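Long-range contact in VP5 (PDB 6QGL), which is an envelope protein of a haloarchaeal pleomorphic virus and probably mediates fusion of the viral membrane with that of the host cell: residues 51-62 with 221-232. Sequence-based numbering, arbitrary orientation.
Sequences SDSVVKRKSNNQ and VDGTQYMKFSEW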
ATOM      1  N   SER A  51       8.388   1.948  18.532  1.00 57.90           N
ATOM      2  CA  SER A  51       9.016   2.300  17.256  1.00 58.27           C
ATOM      3  C   SER A  51       8.574   1.322  16.168  1.00 62.68           C
ATOM      4  O   SER A  51       8.221   1.762  15.073  1.00 62.19           O
ATOM      5  CB  SER A  51      10.538   2.306  17.386  1.00 62.96           C
ATOM      6  OG  SER A  51      11.164   2.582  16.143  1.00 72.22           O
ATOM      7  N   ASP A  52       8.542   0.010  16.494  1.00 59.87           N
ATOM      8  CA  ASP A  52       8.115  -1.061  15.593  1.00 60.34           C
ATOM      9  C   ASP A  52       6.658  -0.921  15.179  1.00 63.07           C
ATOM     10  O   ASP A  52       6.345  -1.162  14.015  1.00 63.05           O
ATOM     11  CB  ASP A  52       8.368  -2.440  16.219  1.00 63.49           C
ATOM     12  CG  ASP A  52       9.832  -2.823  16.330  1.00 75.73           C
ATOM     13  OD1 ASP A  52      10.669  -2.188  15.647  1.00 76.86           O
ATOM     14  OD2 ASP A  52      10.144  -3.751  17.105  1.00 82.49           O
ATOM     15  N   SER A  53       5.778  -0.517  16.121  1.00 58.64           N
ATOM     16  CA  SER A  53       4.351  -0.308  15.867  1.00 57.62           C
ATOM     17  C   SER A  53       4.129   0.858  14.906  1.00 60.29           C
ATOM     18  O   SER A  53       3.290   0.751  14.010  1.00 59.84           O
ATOM     19  CB  SER A  53       3.593  -0.073  17.168  1.00 61.06           C
ATOM     20  OG  SER A  53       3.500  -1.272  17.918  1.00 72.44           O
ATOM     21  N   VAL A  54       4.900   1.954  15.078  1.00 55.88           N
ATOM     22  CA  VAL A  54       4.844   3.149  14.229  1.00 54.92           C
ATOM     23  C   VAL A  54       5.289   2.781  12.802  1.00 59.32           C
ATOM     24  O   VAL A  54       4.578   3.093  11.843  1.00 58.54           O
ATOM     25  CB  VAL A  54       5.660   4.324  14.837  1.00 58.61           C
ATOM     26  CG1 VAL A  54       5.889   5.441  13.821  1.00 58.46           C
ATOM     27  CG2 VAL A  54       4.984   4.868  16.092  1.00 57.58           C
ATOM     28  N   VAL A  55       6.438   2.080  12.678  1.00 56.89           N
ATOM     29  CA  VAL A  55       6.992   1.620  11.401  1.00 57.62           C
ATOM     30  C   VAL A  55       5.969   0.733  10.677  1.00 61.58           C
ATOM     31  O   VAL A  55       5.683   0.986   9.505  1.00 61.84           O
ATOM     32  CB  VAL A  55       8.388   0.953  11.570  1.00 62.79           C
ATOM     33  CG1 VAL A  55       8.830   0.229  10.300  1.00 64.03           C
ATOM     34  CG2 VAL A  55       9.436   1.981  11.981  1.00 62.76           C
ATOM     35  N   LYS A  56       5.371  -0.244  11.397  1.00 57.76           N
ATOM     36  CA  LYS A  56       4.344  -1.156  10.877  1.00 57.76           C
ATOM     37  C   LYS A  56       3.105  -0.384  10.401  1.00 59.89           C
ATOM     38  O   LYS A  56       2.643  -0.636   9.291  1.00 60.08           O
ATOM     39  CB  LYS A  56       3.967  -2.215  11.930  1.00 60.93           C
ATOM     40  CG  LYS A  56       3.097  -3.354  11.408  1.00 75.87           C
ATOM     41  CD  LYS A  56       2.697  -4.313  12.528  1.00 86.00           C
ATOM     42  CE  LYS A  56       1.838  -5.462  12.053  1.00 97.73           C
ATOM     43  NZ  LYS A  56       0.444  -5.039  11.753  1.00105.82           N
ATOM     44  N   ARG A  57       2.595   0.567  11.220  1.00 54.73           N
ATOM     45  CA  ARG A  57       1.431   1.396  10.881  1.00 53.22           C
ATOM     46  C   ARG A  57       1.687   2.251   9.649  1.00 58.00           C
ATOM     47  O   ARG A  57       0.835   2.287   8.764  1.00 57.77           O
ATOM     48  CB  ARG A  57       0.992   2.279  12.068  1.00 50.56           C
ATOM     49  CG  ARG A  57      -0.262   3.145  11.817  1.00 52.38           C
ATOM     50  CD  ARG A  57      -1.552   2.352  11.630  1.00 50.64           C
ATOM     51  NE  ARG A  57      -1.865   1.543  12.807  1.00 51.89           N
ATOM     52  CZ  ARG A  57      -2.841   0.644  12.872  1.00 62.29           C
ATOM     53  NH1 ARG A  57      -3.622   0.428  11.822  1.00 46.78           N
ATOM     54  NH2 ARG A  57      -3.042  -0.046  13.985  1.00 50.68           N
ATOM     55  N   LYS A  58       2.852   2.930   9.588  1.00 55.35           N
ATOM     56  CA  LYS A  58       3.215   3.770   8.450  1.00 55.59           C
ATOM     57  C   LYS A  58       3.306   2.931   7.177  1.00 61.82           C
ATOM     58  O   LYS A  58       2.711   3.308   6.173  1.00 61.26           O
ATOM     59  CB  LYS A  58       4.520   4.541   8.701  1.00 58.22           C
ATOM     60  CG  LYS A  58       4.707   5.687   7.713  1.00 65.64           C
ATOM     61  CD  LYS A  58       6.123   6.207   7.666  1.00 72.04           C
ATOM     62  CE  LYS A  58       6.286   7.138   6.490  1.00 78.87           C
ATOM     63  NZ  LYS A  58       7.557   7.897   6.563  1.00 87.50           N
ATOM     64  N   SER A  59       3.994   1.769   7.249  1.00 60.49           N
ATOM     65  CA  SER A  59       4.172   0.825   6.142  1.00 61.79           C
ATOM     66  C   SER A  59       2.830   0.316   5.614  1.00 65.09           C
ATOM     67  O   SER A  59       2.653   0.230   4.399  1.00 65.30           O
ATOM     68  CB  SER A  59       5.051  -0.345   6.575  1.00 67.24           C
ATOM     69  OG  SER A  59       5.345  -1.205   5.487  1.00 80.04           O
ATOM     70  N   ASN A  60       1.890   0.002   6.528  1.00 60.92           N
ATOM     71  CA  ASN A  60       0.541  -0.461   6.199  1.00 60.51           C
ATOM     72  C   ASN A  60      -0.237   0.654   5.506  1.00 63.07           C
ATOM     73  O   ASN A  60      -0.860   0.406   4.472  1.00 63.14           O
ATOM     74  CB  ASN A  60      -0.191  -0.936   7.466  1.00 62.02           C
ATOM     75  CG  ASN A  60      -1.675  -1.163   7.286  1.00 86.73           C
ATOM     76  OD1 ASN A  60      -2.113  -2.097   6.604  1.00 83.58           O
ATOM     77  ND2 ASN A  60      -2.481  -0.304   7.896  1.00 77.24           N
ATOM     78  N   ASN A  61      -0.180   1.883   6.065  1.00 58.22           N
ATOM     79  CA  ASN A  61      -0.867   3.055   5.520  1.00 56.98           C
ATOM     80  C   ASN A  61      -0.313   3.454   4.150  1.00 61.88           C
ATOM     81  O   ASN A  61      -1.098   3.835   3.283  1.00 60.97           O
ATOM     82  CB  ASN A  61      -0.843   4.225   6.509  1.00 54.90           C
ATOM     83  CG  ASN A  61      -1.672   4.020   7.762  1.00 66.86           C
ATOM     84  OD1 ASN A  61      -2.486   3.096   7.881  1.00 54.42           O
ATOM     85  ND2 ASN A  61      -1.473   4.886   8.743  1.00 58.99           N
ATOM     86  N   GLN A  62       1.026   3.316   3.942  1.00 60.03           N
ATOM     87  CA  GLN A  62       1.689   3.603   2.663  1.00 61.19           C
ATOM     88  C   GLN A  62       1.167   2.638   1.591  1.00 67.18           C
ATOM     89  O   GLN A  62       0.687   3.080   0.551  1.00 66.48           O
ATOM     90  CB  GLN A  62       3.230   3.479   2.761  1.00 63.74           C
ATOM     91  CG  GLN A  62       3.968   4.547   3.582  1.00 78.83           C
ATOM     92  CD  GLN A  62       3.818   5.979   3.117  1.00 98.30           C
ATOM     93  OE1 GLN A  62       3.820   6.288   1.919  1.00 95.87           O
ATOM     94  NE2 GLN A  62       3.711   6.893   4.072  1.00 87.89           N
ATOM     95  N   VAL A 221       8.455   9.706  15.579  1.00 59.17           N
ATOM     96  CA  VAL A 221       8.739   8.669  16.582  1.00 58.77           C
ATOM     97  C   VAL A 221       9.945   7.867  16.102  1.00 64.49           C
ATOM     98  O   VAL A 221       9.851   7.177  15.083  1.00 64.46           O
ATOM     99  CB  VAL A 221       7.518   7.751  16.888  1.00 61.08           C
ATOM    100  CG1 VAL A 221       7.869   6.679  17.925  1.00 60.84           C
ATOM    101  CG2 VAL A 221       6.304   8.559  17.334  1.00 59.86           C
ATOM    102  N   ASP A 222      11.077   7.971  16.829  1.00 62.51           N
ATOM    103  CA  ASP A 222      12.341   7.293  16.525  1.00 63.96           C
ATOM    104  C   ASP A 222      12.787   7.547  15.063  1.00 68.81           C
ATOM    105  O   ASP A 222      13.027   6.609  14.298  1.00 69.34           O
ATOM    106  CB  ASP A 222      12.251   5.789  16.885  1.00 65.80           C
ATOM    107  CG  ASP A 222      13.560   5.024  16.850  1.00 79.98           C
ATOM    108  OD1 ASP A 222      14.570   5.543  17.378  1.00 82.48           O
ATOM    109  OD2 ASP A 222      13.569   3.895  16.317  1.00 86.55           O
ATOM    110  N   GLY A 223      12.820   8.827  14.684  1.00 65.10           N
ATOM    111  CA  GLY A 223      13.219   9.274  13.351  1.00 65.87           C
ATOM    112  C   GLY A 223      12.216   9.069  12.229  1.00 68.40           C
ATOM    113  O   GLY A 223      12.433   9.567  11.120  1.00 69.28           O
ATOM    114  N   THR A 224      11.114   8.338  12.500  1.00 62.41           N
ATOM    115  CA  THR A 224      10.056   8.045  11.530  1.00 60.78           C
ATOM    116  C   THR A 224       8.973   9.110  11.598  1.00 62.72           C
ATOM    117  O   THR A 224       8.410   9.345  12.669  1.00 61.51           O
ATOM    118  CB  THR A 224       9.487   6.630  11.772  1.00 67.68           C
ATOM    119  OG1 THR A 224      10.550   5.676  11.731  1.00 71.05           O
ATOM    120  CG2 THR A 224       8.403   6.242  10.774  1.00 64.11           C
ATOM    121  N   GLN A 225       8.672   9.736  10.448  1.00 58.83           N
ATOM    122  CA  GLN A 225       7.622  10.743  10.317  1.00 57.42           C
ATOM    123  C   GLN A 225       6.383  10.058   9.762  1.00 60.04           C
ATOM    124  O   GLN A 225       6.454   9.437   8.704  1.00 60.47           O
ATOM    125  CB  GLN A 225       8.049  11.889   9.378  1.00 59.85           C
ATOM    126  CG  GLN A 225       9.179  12.768   9.909  1.00 71.94           C
ATOM    127  CD  GLN A 225       9.666  13.827   8.936  1.00 90.83           C
ATOM    128  OE1 GLN A 225      10.555  14.618   9.256  1.00 86.92           O
ATOM    129  NE2 GLN A 225       9.112  13.879   7.729  1.00 85.14           N
ATOM    130  N   TYR A 226       5.259  10.136  10.484  1.00 54.56           N
ATOM    131  CA  TYR A 226       3.994   9.546  10.044  1.00 52.82           C
ATOM    132  C   TYR A 226       2.833  10.463  10.413  1.00 55.66           C
ATOM    133  O   TYR A 226       3.080  11.531  10.975  1.00 55.73           O
ATOM    134  CB  TYR A 226       3.835   8.081  10.528  1.00 53.36           C
ATOM    135  CG  TYR A 226       3.286   7.881  11.926  1.00 54.08           C
ATOM    136  CD1 TYR A 226       3.959   8.367  13.044  1.00 56.07           C
ATOM    137  CD2 TYR A 226       2.145   7.108  12.139  1.00 53.99           C
ATOM    138  CE1 TYR A 226       3.472   8.158  14.333  1.00 55.86           C
ATOM    139  CE2 TYR A 226       1.656   6.881  13.424  1.00 54.47           C
ATOM    140  CZ  TYR A 226       2.323   7.408  14.518  1.00 61.20           C
ATOM    141  OH  TYR A 226       1.838   7.182  15.785  1.00 61.23           O
ATOM    142  N   MET A 227       1.579  10.087  10.044  1.00 51.37           N
ATOM    143  CA  MET A 227       0.358  10.885  10.245  1.00 50.35           C
ATOM    144  C   MET A 227       0.479  12.216   9.496  1.00 54.76           C
ATOM    145  O   MET A 227      -0.073  13.224   9.942  1.00 54.73           O
ATOM    146  CB  MET A 227       0.121  11.176  11.735  1.00 52.61           C
ATOM    147  CG  MET A 227      -0.478  10.053  12.508  1.00 55.33           C
ATOM    148  SD  MET A 227      -0.392  10.477  14.264  1.00 59.02           S
ATOM    149  CE  MET A 227      -1.674  11.732  14.374  1.00 55.52           C
ATOM    150  N   LYS A 228       1.241  12.226   8.387  1.00 51.69           N
ATOM    151  CA  LYS A 228       1.505  13.413   7.580  1.00 52.15           C
ATOM    152  C   LYS A 228       0.233  13.935   6.944  1.00 55.57           C
ATOM    153  O   LYS A 228      -0.413  13.212   6.180  1.00 54.71           O
ATOM    154  CB  LYS A 228       2.551  13.103   6.498  1.00 55.47           C
ATOM    155  CG  LYS A 228       3.996  13.168   6.972  1.00 63.54           C
ATOM    156  CD  LYS A 228       4.912  12.491   5.987  1.00 72.95           C
ATOM    157  CE  LYS A 228       6.304  13.053   5.988  1.00 86.57           C
ATOM    158  NZ  LYS A 228       7.171  12.335   5.017  1.00 98.15           N
ATOM    159  N   PHE A 229      -0.142  15.185   7.274  1.00 52.38           N
ATOM    160  CA  PHE A 229      -1.329  15.808   6.693  1.00 51.85           C
ATOM    161  C   PHE A 229      -1.185  15.907   5.178  1.00 55.83           C
ATOM    162  O   PHE A 229      -2.147  15.632   4.475  1.00 54.92           O
ATOM    163  CB  PHE A 229      -1.612  17.188   7.307  1.00 54.35           C
ATOM    164  CG  PHE A 229      -2.699  17.956   6.587  1.00 56.07           C
ATOM    165  CD1 PHE A 229      -4.041  17.677   6.822  1.00 58.23           C
ATOM    166  CD2 PHE A 229      -2.379  18.935   5.652  1.00 59.41           C
ATOM    167  CE1 PHE A 229      -5.044  18.373   6.146  1.00 59.50           C
ATOM    168  CE2 PHE A 229      -3.384  19.632   4.975  1.00 62.44           C
ATOM    169  CZ  PHE A 229      -4.710  19.361   5.243  1.00 59.65           C
ATOM    170  N   SER A 230       0.008  16.284   4.681  1.00 53.39           N
ATOM    171  CA  SER A 230       0.294  16.403   3.252  1.00 54.03           C
ATOM    172  C   SER A 230       0.038  15.084   2.503  1.00 57.74           C
ATOM    173  O   SER A 230      -0.478  15.120   1.389  1.00 57.04           O
ATOM    174  CB  SER A 230       1.722  16.889   3.025  1.00 58.68           C
ATOM    175  OG  SER A 230       2.681  15.900   3.362  1.00 66.49           O
ATOM    176  N   GLU A 231       0.366  13.930   3.131  1.00 54.45           N
ATOM    177  CA  GLU A 231       0.156  12.603   2.548  1.00 53.93           C
ATOM    178  C   GLU A 231      -1.332  12.212   2.554  1.00 57.44           C
ATOM    179  O   GLU A 231      -1.869  11.816   1.513  1.00 57.27           O
ATOM    180  CB  GLU A 231       1.022  11.543   3.263  1.00 55.28           C
ATOM    181  CG  GLU A 231       2.486  11.558   2.841  1.00 66.47           C
ATOM    182  CD  GLU A 231       3.436  10.554   3.478  1.00 87.06           C
ATOM    183  OE1 GLU A 231       4.574  10.428   2.972  1.00 81.93           O
ATOM    184  OE2 GLU A 231       3.070   9.916   4.493  1.00 80.67           O
ATOM    185  N   TRP A 232      -1.993  12.343   3.721  1.00 53.65           N
ATOM    186  CA  TRP A 232      -3.409  12.013   3.911  1.00 52.73           C
ATOM    187  C   TRP A 232      -4.356  12.931   3.139  1.00 56.58           C
ATOM    188  O   TRP A 232      -5.341  12.451   2.576  1.00 55.96           O
ATOM    189  CB  TRP A 232      -3.763  11.992   5.404  1.00 51.03           C
ATOM    190  CG  TRP A 232      -3.266  10.767   6.110  1.00 51.80           C
ATOM    191  CD1 TRP A 232      -2.047  10.595   6.698  1.00 55.10           C
ATOM    192  CD2 TRP A 232      -3.965   9.528   6.266  1.00 51.18           C
ATOM    193  NE1 TRP A 232      -1.950   9.330   7.228  1.00 54.36           N
ATOM    194  CE2 TRP A 232      -3.116   8.654   6.984  1.00 55.42           C
ATOM    195  CE3 TRP A 232      -5.241   9.077   5.889  1.00 52.24           C
ATOM    196  CZ2 TRP A 232      -3.495   7.351   7.326  1.00 54.63           C
ATOM    197  CZ3 TRP A 232      -5.610   7.781   6.214  1.00 53.68           C
ATOM    198  CH2 TRP A 232      -4.744   6.935   6.928  1.00 54.58           C
TER
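Val54 lays its CG1 methyl over one face of the Tyr226 ring, a CH-pi contact 3.8 Å from the ring centroid, while Met227 CG lies against the opposite face, offset toward the rim. Chi1 of 84° turns this ring in between its own backbone N and carbonyl carbon, which brings it alongside helix 51-62. At the Trp232 indole the approach is edge-on instead: Asn61 ND2 lies in the ring plane, 3.5 Å from CZ2, with the amide almost perpendicular to the indole. Lys228 O also lies in the ring plane at the indole edge. Asn61 ND2 is hydrogen-bonded to Thr126 OG1 of helix 97-140 and packs against that edge. The other branch of Val54, CG2, rests 3.9 Å from Val221 CG1.

Three hydrogen bonds are spaced along the helix. Ser51 OG donates to Asp222 OD2 at 2.7 Å, meeting the carboxylate on its anti side. Lys58 reaches out almost fully extended past Thr224 CG2 and Tyr226 CB, and NZ meets Gln225 O at 2.9 Å in the carbonyl plane. Further on, Gln62 bends at chi2 (-60°), and its NE2 lies 3.1 Å from Glu231 OE2; the acceptor sits in the amide plane, but the donor stands above the carboxylate plane. A long pairing with Lys228 NZ, through OE1, adds a second partner for this carboxylate.

Helix 43-66 thus lies across the two-stranded hairpin 219-221/224-226, closed by a type I' turn, and then meets the first turn of helix 229-257; the axis of segment 51-62 runs at 49° to strand 224-226. Helix 97-140 packs against residues of both segments: Trp123 meets Trp232 edge-to-face, and Arg57 carries its guanidinium away from the hairpin, NH1 to Val32 O and NE in a salt bridge with Glu129. Tyr147 of helix 145-148 packs beside Ser51, Val221 and Asp222 at the hairpin end.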